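Local coordinates for protein fructokinase (Xylella fastidiosa Temecula1, PDB 3LJS) that probably phosphorylates fructose at the expense of ATP, as a fructokinase of the PfkB carbohydrate kinase family, at residues B[320-323]-B[324-328]. Residues are numbered along the deposited sequence; the frame is centred on the assembly and turned at random.
Sequences SEVL and SLIQE
Ser320 O accepts two hydrogen bonds from Ser324, one from the backbone N at 2.9 Å and one from the side-chain OG at 2.8 Å. The two donors arrive from opposite faces of the carbonyl plane, each tilted by roughly 30°, so they share the oxygen without competing for one position. The hydroxyl is brought there by the first torsion of Ser324 (chi1 -67°), which sets OG beside its own backbone N; the N-H bond is the normal helical one. This pattern of i+4 N-H to i C=O hydrogen bonds continues with Leu325 N to Glu321 O, Ile326 N to Val322 O at 3.1 Å with a fairly straight N-H...O angle of 165°, and Gln327 N to Leu323 O at 2.9 Å. One turn apart, Val322 and Ile326 run side by side in the same direction, and Val322 CG1 lies 4.1 Å from Ile326 CD1. This pair faces helix 289-305, where both side chains touch Ala301; Leu325 extends the apolar side to Leu305 and Phe250. At the N-terminal end, Glu321 OE1 accepts a hydrogen bond from Met318 N. The arrangement is that of an amphipathic C-terminal alpha-helix, 319-328, packed on the surface of the ribokinase-like fold, away from the ATP site.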
loop_
_atom_site.group_PDB
_atom_site.type_symbol
_atom_site.label_atom_id
_atom_site.label_comp_id
_atom_site.label_asym_id
_atom_site.label_seq_id
_atom_site.Cartn_x
_atom_site.Cartn_y
_atom_site.Cartn_z
ATOM N N SER B 320 25.895 25.774 6.845
ATOM C CA SER B 320 26.410 26.422 8.048
ATOM C C SER B 320 26.525 25.459 9.233
ATOM O O SER B 320 27.507 25.495 9.974
ATOM C CB SER B 320 25.513 27.602 8.431
ATOM O OG SER B 320 24.172 27.175 8.610
ATOM N N GLU B 321 25.519 24.607 9.406
ATOM C CA GLU B 321 25.507 23.644 10.501
ATOM C C GLU B 321 26.573 22.564 10.337
ATOM O O GLU B 321 27.185 22.134 11.316
ATOM C CB GLU B 321 24.125 23.000 10.602
ATOM C CG GLU B 321 23.028 24.017 10.831
ATOM C CD GLU B 321 21.654 23.391 10.888
ATOM O OE1 GLU B 321 21.299 22.657 9.943
ATOM O OE2 GLU B 321 20.927 23.640 11.871
ATOM N N VAL B 322 26.786 22.118 9.104
ATOM C CA VAL B 322 27.803 21.107 8.843
ATOM C C VAL B 322 29.193 21.702 9.084
ATOM O O VAL B 322 30.032 21.095 9.751
ATOM C CB VAL B 322 27.730 20.598 7.389
ATOM C CG1 VAL B 322 28.881 19.626 7.122
ATOM C CG2 VAL B 322 26.388 19.927 7.144
ATOM N N LEU B 323 29.439 22.892 8.542
ATOM C CA LEU B 323 30.732 23.535 8.722
ATOM C C LEU B 323 31.006 23.847 10.196
ATOM O O LEU B 323 32.145 23.752 10.644
ATOM C CB LEU B 323 30.819 24.812 7.872
ATOM C CG LEU B 323 30.790 24.580 6.353
ATOM C CD1 LEU B 323 30.842 25.916 5.612
ATOM C CD2 LEU B 323 31.979 23.703 5.947
ATOM N N SER B 324 29.965 24.201 10.954
ATOM C CA SER B 324 30.144 24.501 12.373
ATOM C C SER B 324 30.571 23.254 13.123
ATOM O O SER B 324 31.420 23.324 14.014
ATOM C CB SER B 324 28.850 25.040 13.001
ATOM O OG SER B 324 28.523 26.308 12.471
ATOM N N LEU B 325 29.976 22.115 12.778
ATOM C CA LEU B 325 30.331 20.860 13.439
ATOM C C LEU B 325 31.794 20.525 13.182
ATOM O O LEU B 325 32.529 20.147 14.098
ATOM C CB LEU B 325 29.454 19.705 12.939
ATOM C CG LEU B 325 29.905 18.315 13.406
ATOM C CD1 LEU B 325 29.908 18.251 14.928
ATOM C CD2 LEU B 325 28.983 17.248 12.826
ATOM N N ILE B 326 32.216 20.660 11.930
ATOM C CA ILE B 326 33.597 20.367 11.563
ATOM C C ILE B 326 34.553 21.333 12.261
ATOM O O ILE B 326 35.619 20.936 12.738
ATOM C CB ILE B 326 33.798 20.482 10.046
ATOM C CG1 ILE B 326 32.915 19.455 9.333
ATOM C CG2 ILE B 326 35.269 20.266 9.700
ATOM C CD1 ILE B 326 32.885 19.620 7.822
ATOM N N GLN B 327 34.167 22.604 12.308
ATOM C CA GLN B 327 34.980 23.633 12.950
ATOM C C GLN B 327 35.102 23.349 14.448
ATOM O O GLN B 327 36.199 23.375 15.005
ATOM C CB GLN B 327 34.345 25.011 12.721
ATOM C CG GLN B 327 35.022 26.179 13.439
ATOM C CD GLN B 327 36.459 26.400 13.003
ATOM O OE1 GLN B 327 36.828 26.119 11.863
ATOM N NE2 GLN B 327 37.273 26.927 13.908
ATOM N N GLU B 328 33.970 23.072 15.092
ATOM C CA GLU B 328 33.938 22.782 16.524
ATOM C C GLU B 328 34.703 21.521 16.876
ATOM O O GLU B 328 35.637 21.553 17.676
ATOM C CB GLU B 328 32.495 22.629 17.011
ATOM C CG GLU B 328 31.718 23.919 17.013
ATOM C CD GLU B 328 32.451 25.011 17.761
ATOM O OE1 GLU B 328 32.671 24.850 18.981
ATOM O OE2 GLU B 328 32.818 26.025 17.126
#